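Local coordinates for insecticidal protein (Brevibacillus laterosporus, PDB 7ML9) that is an insecticidal toxin active against the western corn rootworm and probably kills by forming beta-barrel pores in membranes, at residues A41-E46 with V230-P235; A91-E96 with A154-P159; N112-S117 with L125-F130. All blocks are in the same frame, centred on the assembly; numbering follows the deposited sequence.

Contact 1: A41-E46 with V230-P235. With EDO (1,2-ethanediol), chain E.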
ATOM      1  N   ALA A  41      21.519 -10.509  27.634  1.00 17.28           N
ATOM      2  CA  ALA A  41      20.902 -11.034  28.846  1.00 20.04           C
ATOM      3  C   ALA A  41      20.598 -12.523  28.719  1.00 22.53           C
ATOM      4  O   ALA A  41      20.894 -13.306  29.631  1.00 21.14           O
ATOM      5  CB  ALA A  41      19.631 -10.251  29.171  1.00 17.43           C
ATOM      6  N   GLY A  42      19.977 -12.931  27.605  1.00 19.66           N
ATOM      7  CA  GLY A  42      19.615 -14.336  27.445  1.00 21.45           C
ATOM      8  C   GLY A  42      20.808 -15.275  27.526  1.00 19.61           C
ATOM      9  O   GLY A  42      20.730 -16.348  28.135  1.00 21.55           O
ATOM     10  N   THR A  43      21.926 -14.895  26.907  1.00 17.41           N
ATOM     11  CA  THR A  43      23.099 -15.765  26.881  1.00 19.85           C
ATOM     12  C   THR A  43      23.712 -15.927  28.278  1.00 21.17           C
ATOM     13  O   THR A  43      24.112 -17.037  28.659  1.00 20.38           O
ATOM     14  CB  THR A  43      24.119 -15.205  25.892  1.00 21.80           C
ATOM     15  OG1 THR A  43      23.564 -15.243  24.560  1.00 20.60           O
ATOM     16  CG2 THR A  43      25.402 -16.018  25.918  1.00 21.17           C
ATOM     17  N   PHE A  44      23.804 -14.837  29.050  1.00 18.72           N
ATOM     18  CA  PHE A  44      24.266 -14.955  30.434  1.00 24.38           C
ATOM     19  C   PHE A  44      23.282 -15.751  31.280  1.00 24.56           C
ATOM     20  O   PHE A  44      23.691 -16.477  32.192  1.00 24.38           O
ATOM     21  CB  PHE A  44      24.473 -13.573  31.050  1.00 20.31           C
ATOM     22  CG  PHE A  44      25.745 -12.910  30.615  1.00 24.34           C
ATOM     23  CD1 PHE A  44      26.952 -13.594  30.668  1.00 28.16           C
ATOM     24  CD2 PHE A  44      25.735 -11.613  30.136  1.00 22.57           C
ATOM     25  CE1 PHE A  44      28.128 -12.989  30.250  1.00 31.58           C
ATOM     26  CE2 PHE A  44      26.904 -11.003  29.716  1.00 23.98           C
ATOM     27  CZ  PHE A  44      28.096 -11.685  29.769  1.00 26.43           C
ATOM     28  N   ASN A  45      21.987 -15.631  30.994  1.00 20.63           N
ATOM     29  CA  ASN A  45      21.007 -16.398  31.749  1.00 21.31           C
ATOM     30  C   ASN A  45      21.190 -17.890  31.539  1.00 23.69           C
ATOM     31  O   ASN A  45      20.986 -18.673  32.473  1.00 22.54           O
ATOM     32  CB  ASN A  45      19.590 -15.966  31.383  1.00 21.99           C
ATOM     33  CG  ASN A  45      19.245 -14.630  31.961  1.00 25.69           C
ATOM     34  OD1 ASN A  45      19.966 -14.112  32.822  1.00 25.75           O
ATOM     35  ND2 ASN A  45      18.132 -14.059  31.516  1.00 24.61           N
ATOM     36  N   GLU A  46      21.563 -18.309  30.324  1.00 17.78           N
ATOM     37  CA  GLU A  46      21.896 -19.712  30.111  1.00 20.70           C
ATOM     38  C   GLU A  46      23.188 -20.068  30.835  1.00 26.46           C
ATOM     39  O   GLU A  46      23.287 -21.136  31.451  1.00 22.48           O
ATOM     40  CB  GLU A  46      22.034 -20.026  28.614  1.00 19.76           C
ATOM     41  CG  GLU A  46      20.695 -19.885  27.820  1.00 19.69           C
ATOM     42  CD  GLU A  46      20.786 -20.318  26.360  1.00 21.31           C
ATOM     43  OE1 GLU A  46      21.900 -20.554  25.834  1.00 18.40           O
ATOM     44  OE2 GLU A  46      19.711 -20.408  25.714  1.00 21.76           O
ATOM     45  N   VAL A 230      28.188  -7.616  25.599  1.00 18.06           N
ATOM     46  CA  VAL A 230      29.167  -8.380  26.365  1.00 20.57           C
ATOM     47  C   VAL A 230      28.651  -9.802  26.486  1.00 22.85           C
ATOM     48  O   VAL A 230      27.439 -10.047  26.524  1.00 19.05           O
ATOM     49  CB  VAL A 230      29.472  -7.771  27.741  1.00 20.95           C
ATOM     50  CG1 VAL A 230      30.301  -6.500  27.565  1.00 24.98           C
ATOM     51  CG2 VAL A 230      28.200  -7.526  28.536  1.00 22.54           C
ATOM     52  N   SER A 231      29.586 -10.741  26.537  1.00 20.57           N
ATOM     53  CA  SER A 231      29.301 -12.167  26.442  1.00 23.20           C
ATOM     54  C   SER A 231      30.448 -12.924  27.103  1.00 29.22           C
ATOM     55  O   SER A 231      31.515 -12.348  27.341  1.00 25.34           O
ATOM     56  CB  SER A 231      29.131 -12.593  24.980  1.00 20.29           C
ATOM     57  OG  SER A 231      30.374 -12.703  24.313  1.00 25.90           O
ATOM     58  N   PRO A 232      30.257 -14.207  27.429  1.00 29.48           N
ATOM     59  CA  PRO A 232      31.362 -14.948  28.069  1.00 30.72           C
ATOM     60  C   PRO A 232      32.644 -14.924  27.257  1.00 30.32           C
ATOM     61  O   PRO A 232      33.725 -14.708  27.826  1.00 38.64           O
ATOM     62  CB  PRO A 232      30.787 -16.362  28.218  1.00 30.87           C
ATOM     63  CG  PRO A 232      29.315 -16.119  28.404  1.00 31.25           C
ATOM     64  CD  PRO A 232      28.998 -14.974  27.450  1.00 24.96           C
ATOM     65  N   GLY A 233      32.558 -15.110  25.936  1.00 26.96           N
ATOM     66  CA  GLY A 233      33.741 -15.044  25.093  1.00 26.79           C
ATOM     67  C   GLY A 233      34.305 -13.648  24.863  1.00 38.44           C
ATOM     68  O   GLY A 233      35.484 -13.529  24.512  1.00 36.65           O
ATOM     69  N   TYR A 234      33.496 -12.591  25.030  1.00 35.82           N
ATOM     70  CA  TYR A 234      33.933 -11.203  24.822  1.00 24.74           C
ATOM     71  C   TYR A 234      33.461 -10.351  25.991  1.00 24.88           C
ATOM     72  O   TYR A 234      32.474  -9.613  25.878  1.00 25.71           O
ATOM     73  CB  TYR A 234      33.408 -10.644  23.498  1.00 29.53           C
ATOM     74  CG  TYR A 234      33.884 -11.405  22.289  1.00 30.43           C
ATOM     75  CD1 TYR A 234      33.202 -12.529  21.839  1.00 38.00           C
ATOM     76  CD2 TYR A 234      35.025 -11.011  21.600  1.00 34.72           C
ATOM     77  CE1 TYR A 234      33.642 -13.240  20.737  1.00 36.62           C
ATOM     78  CE2 TYR A 234      35.468 -11.713  20.491  1.00 41.09           C
ATOM     79  CZ  TYR A 234      34.773 -12.826  20.066  1.00 38.64           C
ATOM     80  OH  TYR A 234      35.211 -13.530  18.965  1.00 47.02           O
ATOM     81  N   PRO A 235      34.146 -10.429  27.138  1.00 26.26           N
ATOM     82  CA  PRO A 235      33.670  -9.706  28.335  1.00 24.72           C
ATOM     83  C   PRO A 235      33.724  -8.190  28.216  1.00 19.99           C
ATOM     84  O   PRO A 235      33.051  -7.502  28.995  1.00 21.93           O
ATOM     85  CB  PRO A 235      34.609 -10.204  29.443  1.00 29.43           C
ATOM     86  CG  PRO A 235      35.826 -10.689  28.713  1.00 30.97           C
ATOM     87  CD  PRO A 235      35.350 -11.236  27.408  1.00 30.72           C
TER
HETATM   88  C1  EDO E 404      15.258 -19.857  26.962  1.00 40.26           C
HETATM   89  O1  EDO E 404      14.718 -19.310  25.759  1.00 29.64           O
HETATM   90  C2  EDO E 404      16.545 -20.580  26.599  1.00 33.97           C
HETATM   91  O2  EDO E 404      17.622 -19.656  26.770  1.00 27.64           O
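The ring of Phe44 carries this contact. It leaves the helix that runs through 41-46 and lies along the loop 230-235, meeting three residues in a row. CE2 sits 3.4 Å from the carbonyl oxygen O of Val230. CZ comes to 3.6 Å from CA of Ser231. CE1 reaches CD of Pro232 at 3.5 Å. The methyl CG2 of Val230 comes in at the rim of the ring, level with it, 3.9 Å from CE2 of Phe44. The proline and phenyl rings point past one another from opposing sides. One residue earlier in the helix, the methyl CG2 of Thr43 touches CD of Pro232 at 4.0 Å.

In Phe44, CG is anti to the carbonyl carbon (chi1 -78°), which lets the ring end reach the loop. Thr43 turns its methyl to the proline and its hydroxyl to Asp39 O and Lys248 NZ. The loop is folded on itself: Ser231 N donates to Tyr234 O, and Tyr234 N donates to Ser231 OG, an ST motif, and weakly to Ser231 O. Val230 N is held by Glu40 of the same helix, and Leu71 of strand 69-71 touches both Phe44 and Val230. Glu46 points elsewhere, to Lys252 and a bound ethanediol.

This is helix-to-loop surface packing, helix 28-48 against the loop between strands 201-229 and 238-241, at the helix-bearing end of an elongated epsilon-toxin-like molecule.

Contact 2: A91-E96 with A154-P159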
ATOM      1  N   ALA A  91      14.326  -0.697   0.178  1.00 24.53           N
ATOM      2  CA  ALA A  91      12.969  -0.564   0.685  1.00 20.22           C
ATOM      3  C   ALA A  91      12.003  -0.761  -0.475  1.00 30.32           C
ATOM      4  O   ALA A  91      12.276  -0.317  -1.593  1.00 31.61           O
ATOM      5  CB  ALA A  91      12.749   0.791   1.353  1.00 20.80           C
ATOM      6  N   TRP A  92      10.893  -1.446  -0.213  1.00 24.76           N
ATOM      7  CA  TRP A  92       9.944  -1.768  -1.271  1.00 25.22           C
ATOM      8  C   TRP A  92       8.565  -1.957  -0.655  1.00 28.50           C
ATOM      9  O   TRP A  92       8.407  -2.022   0.567  1.00 24.03           O
ATOM     10  CB  TRP A  92      10.392  -3.000  -2.076  1.00 23.81           C
ATOM     11  CG  TRP A  92      10.356  -4.333  -1.360  1.00 26.67           C
ATOM     12  CD1 TRP A  92       9.389  -5.297  -1.468  1.00 24.57           C
ATOM     13  CD2 TRP A  92      11.355  -4.868  -0.472  1.00 24.80           C
ATOM     14  NE1 TRP A  92       9.713  -6.389  -0.690  1.00 26.38           N
ATOM     15  CE2 TRP A  92      10.914  -6.152  -0.071  1.00 24.88           C
ATOM     16  CE3 TRP A  92      12.571  -4.385   0.025  1.00 25.40           C
ATOM     17  CZ2 TRP A  92      11.644  -6.953   0.816  1.00 24.09           C
ATOM     18  CZ3 TRP A  92      13.294  -5.181   0.902  1.00 26.85           C
ATOM     19  CH2 TRP A  92      12.826  -6.447   1.290  1.00 25.95           C
ATOM     20  N   ALA A  93       7.553  -2.030  -1.516  1.00 25.06           N
ATOM     21  CA  ALA A  93       6.178  -2.173  -1.060  1.00 20.64           C
ATOM     22  C   ALA A  93       5.437  -3.055  -2.044  1.00 30.74           C
ATOM     23  O   ALA A  93       5.632  -2.940  -3.258  1.00 30.71           O
ATOM     24  CB  ALA A  93       5.487  -0.815  -0.917  1.00 24.82           C
ATOM     25  N   THR A  94       4.638  -3.973  -1.520  1.00 28.78           N
ATOM     26  CA  THR A  94       3.950  -4.944  -2.350  1.00 31.79           C
ATOM     27  C   THR A  94       2.486  -5.002  -1.952  1.00 32.05           C
ATOM     28  O   THR A  94       2.117  -4.734  -0.803  1.00 25.18           O
ATOM     29  CB  THR A  94       4.578  -6.352  -2.257  1.00 32.09           C
ATOM     30  OG1 THR A  94       4.308  -6.924  -0.973  1.00 40.31           O
ATOM     31  CG2 THR A  94       6.076  -6.277  -2.461  1.00 28.55           C
ATOM     32  N   LEU A  95       1.660  -5.353  -2.930  1.00 33.03           N
ATOM     33  CA  LEU A  95       0.238  -5.515  -2.694  1.00 34.65           C
ATOM     34  C   LEU A  95       0.007  -6.667  -1.731  1.00 37.66           C
ATOM     35  O   LEU A  95       0.628  -7.727  -1.842  1.00 38.96           O
ATOM     36  CB  LEU A  95      -0.482  -5.769  -4.018  1.00 32.03           C
ATOM     37  CG  LEU A  95      -1.998  -5.850  -3.923  1.00 35.77           C
ATOM     38  CD1 LEU A  95      -2.564  -4.491  -3.568  1.00 29.95           C
ATOM     39  CD2 LEU A  95      -2.552  -6.353  -5.242  1.00 33.12           C
ATOM     40  N   GLU A  96      -0.882  -6.451  -0.769  1.00 28.17           N
ATOM     41  CA  GLU A  96      -1.121  -7.404   0.307  1.00 35.47           C
ATOM     42  C   GLU A  96      -2.547  -7.930   0.215  1.00 43.89           C
ATOM     43  O   GLU A  96      -3.507  -7.173   0.404  1.00 42.08           O
ATOM     44  CB  GLU A  96      -0.862  -6.752   1.659  1.00 43.96           C
ATOM     45  CG  GLU A  96      -0.621  -7.764   2.745  1.00 54.33           C
ATOM     46  CD  GLU A  96      -1.857  -8.049   3.523  1.00 58.02           C
ATOM     47  OE1 GLU A  96      -2.305  -9.212   3.514  1.00 62.85           O
ATOM     48  OE2 GLU A  96      -2.374  -7.098   4.142  1.00 66.26           O
ATOM     49  N   ALA A 154       8.609   4.133  -1.003  1.00 25.51           N
ATOM     50  CA  ALA A 154       8.550   3.024  -1.939  1.00 27.36           C
ATOM     51  C   ALA A 154       7.233   3.121  -2.694  1.00 26.62           C
ATOM     52  O   ALA A 154       6.204   3.491  -2.120  1.00 21.60           O
ATOM     53  CB  ALA A 154       8.671   1.659  -1.243  1.00 27.48           C
ATOM     54  N   THR A 155       7.283   2.772  -3.971  1.00 29.66           N
ATOM     55  CA  THR A 155       6.119   2.821  -4.841  1.00 29.94           C
ATOM     56  C   THR A 155       5.520   1.435  -4.968  1.00 26.71           C
ATOM     57  O   THR A 155       6.240   0.453  -5.179  1.00 30.85           O
ATOM     58  CB  THR A 155       6.500   3.365  -6.214  1.00 29.34           C
ATOM     59  OG1 THR A 155       6.918   4.722  -6.048  1.00 31.58           O
ATOM     60  CG2 THR A 155       5.302   3.296  -7.167  1.00 32.95           C
ATOM     61  N   MET A 156       4.208   1.357  -4.814  1.00 27.07           N
ATOM     62  CA  MET A 156       3.485   0.106  -4.928  1.00 31.51           C
ATOM     63  C   MET A 156       2.529   0.188  -6.107  1.00 35.36           C
ATOM     64  O   MET A 156       1.831   1.188  -6.274  1.00 29.38           O
ATOM     65  CB  MET A 156       2.708  -0.197  -3.656  1.00 27.21           C
ATOM     66  CG  MET A 156       2.295  -1.634  -3.606  1.00 36.20           C
ATOM     67  SD  MET A 156       0.755  -1.821  -2.735  1.00 56.90           S
ATOM     68  CE  MET A 156      -0.301  -0.745  -3.663  1.00 29.82           C
ATOM     69  N   LYS A 157       2.503  -0.867  -6.915  1.00 37.32           N
ATOM     70  CA  LYS A 157       1.613  -0.963  -8.064  1.00 40.61           C
ATOM     71  C   LYS A 157       0.537  -2.008  -7.813  1.00 41.11           C
ATOM     72  O   LYS A 157       0.792  -3.045  -7.196  1.00 39.62           O
ATOM     73  CB  LYS A 157       2.386  -1.313  -9.335  1.00 42.71           C
ATOM     74  CG  LYS A 157       3.483  -0.320  -9.672  1.00 52.52           C
ATOM     75  CD  LYS A 157       4.631  -0.977 -10.441  1.00 64.22           C
ATOM     76  CE  LYS A 157       4.156  -2.079 -11.378  1.00 62.78           C
ATOM     77  NZ  LYS A 157       3.145  -1.591 -12.360  1.00 69.37           N
ATOM     78  N   PHE A 158      -0.664  -1.733  -8.302  1.00 36.07           N
ATOM     79  CA  PHE A 158      -1.797  -2.616  -8.121  1.00 29.29           C
ATOM     80  C   PHE A 158      -2.662  -2.564  -9.370  1.00 42.70           C
ATOM     81  O   PHE A 158      -2.714  -1.531 -10.047  1.00 34.61           O
ATOM     82  CB  PHE A 158      -2.628  -2.225  -6.889  1.00 33.56           C
ATOM     83  CG  PHE A 158      -2.999  -0.764  -6.831  1.00 33.40           C
ATOM     84  CD1 PHE A 158      -2.077   0.188  -6.415  1.00 34.20           C
ATOM     85  CD2 PHE A 158      -4.275  -0.345  -7.174  1.00 37.04           C
ATOM     86  CE1 PHE A 158      -2.419   1.529  -6.346  1.00 32.61           C
ATOM     87  CE2 PHE A 158      -4.626   1.001  -7.109  1.00 34.83           C
ATOM     88  CZ  PHE A 158      -3.698   1.939  -6.696  1.00 34.47           C
ATOM     89  N   PRO A 159      -3.334  -3.660  -9.710  1.00 46.01           N
ATOM     90  CA  PRO A 159      -4.268  -3.626 -10.837  1.00 47.21           C
ATOM     91  C   PRO A 159      -5.589  -3.004 -10.422  1.00 43.32           C
ATOM     92  O   PRO A 159      -6.021  -3.097  -9.271  1.00 39.04           O
ATOM     93  CB  PRO A 159      -4.445  -5.107 -11.206  1.00 46.64           C
ATOM     94  CG  PRO A 159      -3.552  -5.895 -10.241  1.00 51.36           C
ATOM     95  CD  PRO A 159      -3.303  -4.988  -9.080  1.00 45.39           C
TER
HETATM   96  O   HOH W   1       8.439  -0.704  -4.059  1.00 28.97           O
HETATM   97  O   HOH W   2       4.752  -3.008  -6.045  1.00 40.59           O
HETATM   98  O   HOH W   3       2.780  -4.583  -5.757  1.00 40.24           O
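Strands 91-96 and 154-159 run in nearly the same direction, 19° apart, with axes 5.4 Å apart at the closest, and their backbones are bridged by water rather than bonded directly. Three waters fill the seam. The first accepts from Ala93 N and donates to Thr155 O. The second donates to Ala93 O and accepts from Lys157 N. The third accepts from Leu95 N and donates to Lys157 O. Ala93, Ala154 and Met156 point their CB atoms between the strands, and water, not a direct ladder, links the peptide groups.

Small and flexible side chains close the rest of the gap. CB of Ala154 lies against the backbone of Trp92, 3.7 Å from its CA. CB of Ala93 meets two partners, CB of Ala154 and CB of Met156, each at 4.0 Å. Met156 starts with CG anti to the backbone N (chi1 -164°), then bends at chi2 and chi3. The bend lays the thioether along the opposite backbone: CG is 3.6 Å from Ala93 O, and SD is 3.7 Å from Leu95 N. Leu95 spreads its two methyls over the far end. CD1 touches CB of Phe158 at 4.0 Å, the two side chains crossing at about a right angle, and CD2 reaches CD of Pro159 at 4.1 Å.

Strand 86-115 pairs antiparallel with 201-229, where Trp92 stacks on Tyr220, and strand 153-160 forms a hairpin with 165-172. Thr155 and Lys157 are exposed while Ala154, Met156 and Phe158 are buried; this amphipathic hairpin is consistent with the insertion hairpin of epsilon-toxin-like pore formers. Phe275 touches Leu95, Met156 and Phe158, and Met156 also touches Ala217, so the hairpin flanks strand 86-115 and reaches strands 201-229 and 266-289.

Contact 3: N112-S117 with L125-F130. With EDO (1,2-ethanediol), chain G.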
ATOM      1  N   ASN A 112     -28.540  12.763 -26.969  1.00 22.39           N
ATOM      2  CA  ASN A 112     -28.768  13.315 -28.300  1.00 24.78           C
ATOM      3  C   ASN A 112     -29.890  12.525 -28.965  1.00 25.59           C
ATOM      4  O   ASN A 112     -30.278  11.451 -28.498  1.00 21.80           O
ATOM      5  CB  ASN A 112     -27.504  13.290 -29.165  1.00 21.37           C
ATOM      6  CG  ASN A 112     -26.558  14.480 -28.888  1.00 33.54           C
ATOM      7  OD1 ASN A 112     -25.404  14.278 -28.495  1.00 30.33           O
ATOM      8  ND2 ASN A 112     -27.034  15.713 -29.115  1.00 28.41           N
ATOM      9  N   VAL A 113     -30.421  13.083 -30.047  1.00 24.90           N
ATOM     10  CA  VAL A 113     -31.598  12.534 -30.716  1.00 23.71           C
ATOM     11  C   VAL A 113     -31.176  11.946 -32.053  1.00 22.28           C
ATOM     12  O   VAL A 113     -30.344  12.519 -32.768  1.00 22.67           O
ATOM     13  CB  VAL A 113     -32.695  13.601 -30.911  1.00 27.48           C
ATOM     14  CG1 VAL A 113     -33.866  13.021 -31.678  1.00 24.69           C
ATOM     15  CG2 VAL A 113     -33.160  14.119 -29.572  1.00 29.96           C
ATOM     16  N   LEU A 114     -31.729  10.781 -32.376  1.00 22.42           N
ATOM     17  CA  LEU A 114     -31.544  10.144 -33.674  1.00 19.46           C
ATOM     18  C   LEU A 114     -32.909  10.185 -34.361  1.00 22.63           C
ATOM     19  O   LEU A 114     -33.795   9.397 -34.036  1.00 21.88           O
ATOM     20  CB  LEU A 114     -31.021   8.720 -33.511  1.00 24.09           C
ATOM     21  CG  LEU A 114     -29.664   8.530 -32.799  1.00 25.66           C
ATOM     22  CD1 LEU A 114     -29.338   7.028 -32.702  1.00 24.25           C
ATOM     23  CD2 LEU A 114     -28.536   9.293 -33.506  1.00 20.44           C
ATOM     24  N   ASP A 115     -33.084  11.129 -35.281  1.00 22.18           N
ATOM     25  CA  ASP A 115     -34.400  11.472 -35.826  1.00 27.86           C
ATOM     26  C   ASP A 115     -34.539  10.854 -37.212  1.00 24.70           C
ATOM     27  O   ASP A 115     -33.960  11.344 -38.183  1.00 26.04           O
ATOM     28  CB  ASP A 115     -34.577  12.985 -35.889  1.00 25.01           C
ATOM     29  CG  ASP A 115     -35.979  13.400 -36.336  1.00 34.65           C
ATOM     30  OD1 ASP A 115     -36.831  12.529 -36.598  1.00 28.49           O
ATOM     31  OD2 ASP A 115     -36.227  14.614 -36.425  1.00 37.30           O
ATOM     32  N   ASN A 116     -35.309   9.776 -37.303  1.00 26.60           N
ATOM     33  CA  ASN A 116     -35.676   9.193 -38.590  1.00 24.37           C
ATOM     34  C   ASN A 116     -37.169   9.358 -38.855  1.00 25.92           C
ATOM     35  O   ASN A 116     -37.772   8.544 -39.557  1.00 23.01           O
ATOM     36  CB  ASN A 116     -35.277   7.718 -38.643  1.00 22.03           C
ATOM     37  CG  ASN A 116     -35.129   7.191 -40.075  1.00 23.36           C
ATOM     38  OD1 ASN A 116     -34.907   7.947 -41.014  1.00 22.27           O
ATOM     39  ND2 ASN A 116     -35.247   5.878 -40.231  1.00 23.66           N
ATOM     40  N   SER A 117     -37.781  10.396 -38.269  1.00 25.14           N
ATOM     41  CA  SER A 117     -39.231  10.548 -38.362  1.00 24.87           C
ATOM     42  C   SER A 117     -39.688  10.787 -39.795  1.00 28.37           C
ATOM     43  O   SER A 117     -40.803  10.399 -40.160  1.00 25.59           O
ATOM     44  CB  SER A 117     -39.708  11.688 -37.462  1.00 26.25           C
ATOM     45  OG  SER A 117     -39.183  12.931 -37.885  1.00 28.56           O
ATOM     46  N   LEU A 125     -27.791   4.643 -37.832  1.00 23.76           N
ATOM     47  CA  LEU A 125     -27.381   6.014 -37.550  1.00 22.33           C
ATOM     48  C   LEU A 125     -26.303   6.010 -36.471  1.00 24.80           C
ATOM     49  O   LEU A 125     -26.445   5.330 -35.451  1.00 28.51           O
ATOM     50  CB  LEU A 125     -28.586   6.847 -37.103  1.00 21.00           C
ATOM     51  CG  LEU A 125     -29.698   6.957 -38.156  1.00 24.65           C
ATOM     52  CD1 LEU A 125     -30.874   7.813 -37.655  1.00 24.36           C
ATOM     53  CD2 LEU A 125     -29.103   7.517 -39.420  1.00 20.83           C
ATOM     54  N   LEU A 126     -25.238   6.769 -36.709  1.00 23.58           N
ATOM     55  CA  LEU A 126     -24.129   6.885 -35.775  1.00 25.10           C
ATOM     56  C   LEU A 126     -24.430   7.926 -34.708  1.00 30.57           C
ATOM     57  O   LEU A 126     -24.860   9.048 -35.020  1.00 25.82           O
ATOM     58  CB  LEU A 126     -22.852   7.251 -36.529  1.00 29.35           C
ATOM     59  CG  LEU A 126     -22.319   6.110 -37.388  1.00 35.97           C
ATOM     60  CD1 LEU A 126     -21.415   6.633 -38.490  1.00 34.37           C
ATOM     61  CD2 LEU A 126     -21.567   5.133 -36.471  1.00 33.81           C
ATOM     62  N   THR A 127     -24.205   7.553 -33.444  1.00 25.04           N
ATOM     63  CA  THR A 127     -24.357   8.490 -32.342  1.00 24.95           C
ATOM     64  C   THR A 127     -23.171   9.446 -32.296  1.00 25.46           C
ATOM     65  O   THR A 127     -22.106   9.171 -32.855  1.00 25.75           O
ATOM     66  CB  THR A 127     -24.460   7.756 -31.001  1.00 28.64           C
ATOM     67  OG1 THR A 127     -23.207   7.123 -30.696  1.00 26.54           O
ATOM     68  CG2 THR A 127     -25.563   6.725 -31.022  1.00 25.50           C
ATOM     69  N   PRO A 128     -23.329  10.588 -31.640  1.00 26.84           N
ATOM     70  CA  PRO A 128     -22.163  11.416 -31.327  1.00 25.72           C
ATOM     71  C   PRO A 128     -21.279  10.691 -30.321  1.00 25.43           C
ATOM     72  O   PRO A 128     -21.648   9.660 -29.751  1.00 26.53           O
ATOM     73  CB  PRO A 128     -22.769  12.691 -30.728  1.00 26.61           C
ATOM     74  CG  PRO A 128     -24.236  12.640 -31.075  1.00 32.76           C
ATOM     75  CD  PRO A 128     -24.587  11.193 -31.174  1.00 23.20           C
ATOM     76  N   GLU A 129     -20.080  11.230 -30.126  1.00 27.57           N
ATOM     77  CA  GLU A 129     -19.276  10.842 -28.977  1.00 21.19           C
ATOM     78  C   GLU A 129     -19.794  11.544 -27.734  1.00 25.51           C
ATOM     79  O   GLU A 129     -20.171  12.717 -27.778  1.00 28.54           O
ATOM     80  CB  GLU A 129     -17.811  11.197 -29.207  1.00 26.71           C
ATOM     81  CG  GLU A 129     -17.190  10.357 -30.284  1.00 32.69           C
ATOM     82  CD  GLU A 129     -15.781  10.780 -30.603  1.00 43.22           C
ATOM     83  OE1 GLU A 129     -15.384  11.889 -30.179  1.00 40.86           O
ATOM     84  OE2 GLU A 129     -15.076  10.008 -31.287  1.00 43.04           O
ATOM     85  N   PHE A 130     -19.846  10.820 -26.629  1.00 21.68           N
ATOM     86  CA  PHE A 130     -20.147  11.448 -25.359  1.00 19.14           C
ATOM     87  C   PHE A 130     -18.842  11.587 -24.582  1.00 21.74           C
ATOM     88  O   PHE A 130     -17.818  11.002 -24.949  1.00 22.32           O
ATOM     89  CB  PHE A 130     -21.193  10.653 -24.584  1.00 22.45           C
ATOM     90  CG  PHE A 130     -22.549  10.597 -25.275  1.00 20.74           C
ATOM     91  CD1 PHE A 130     -22.841   9.584 -26.172  1.00 23.39           C
ATOM     92  CD2 PHE A 130     -23.519  11.555 -25.003  1.00 26.62           C
ATOM     93  CE1 PHE A 130     -24.077   9.522 -26.799  1.00 24.92           C
ATOM     94  CE2 PHE A 130     -24.773  11.510 -25.630  1.00 25.63           C
ATOM     95  CZ  PHE A 130     -25.043  10.491 -26.529  1.00 25.00           C
TER
HETATM   96  C1  EDO G 406     -33.787  11.335 -43.758  1.00 40.42           C
HETATM   97  O1  EDO G 406     -33.575  12.104 -44.966  1.00 32.28           O
HETATM   98  C2  EDO G 406     -32.827  10.139 -43.702  1.00 41.46           C
HETATM   99  O2  EDO G 406     -33.547   8.914 -43.470  1.00 37.96           O
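The contact belongs to the turn-back of the chain after the long strand 86-115, where the short strand 123-126 and the loop behind it return beside the strand's end. Leu114 is at its centre. CG is anti to the carbonyl carbon (chi1 -60°), and the extended side chain reaches across to the returning chain. Its CB meets CD1 of Leu125 at 4.2 Å. The two methyls divide the rest. CD1 of Leu114 touches CG2 of Thr127 at 4.1 Å. CD2 of Leu114 lies 4.0 Å from the carbonyl oxygen O of Leu126. Ile194 of strand 193-196 also touches Leu114 and Thr127.

Asn112 makes the second patch. Its amide end crosses obliquely over Pro128, and OD1 comes to 3.3 Å from CG of the proline. The same OD1 is 4.0 Å from CE2 of Phe130. Thr127 turns its methyl to Leu114, while its hydroxyl bonds to Pro128 O and accepts from Gln192 N.

The strand end is shaped by an Asx turn. Asp115 OD1 accepts from Ser117 N at 2.9 Å, from above the carboxylate plane, and from Ser117 OG at 2.7 Å on its syn lone pair. Thr201 OG1 also bonds to this oxygen, so three groups grip it. Asn116 OD1 accepts from a bound ethanediol.

Backbone bonds tie the two segments to different partners, 112-116 to residues 200-204 and 125-127 to residues 192-194. The leucine cluster therefore joins two antiparallel pairings by apolar packing, at the far tip of an elongated, strand-rich toxin of the aerolysin/epsilon-toxin type.

Overall arrangement
The three contacts are spread along the toxin. The centre of contact 2 is about 6 Å from the chain centre, while contacts 1 and 3 lie on opposite sides of it, their centres about 86 Å apart. Contacts 2 and 3 share strand 86-115; their centres are about 45 Å apart. Contact 1 instead joins a helix to a loop at the surface; the other two are partly buried. None has a direct hydrogen bond between its segments. Contact 1 relies on one aromatic ring, contact 3 on leucine packing and an asparagine against proline, and contact 2 adds bridging waters. Contact 3 lies inside the chain loop closed by contact 2, which lies inside that closed by contact 1.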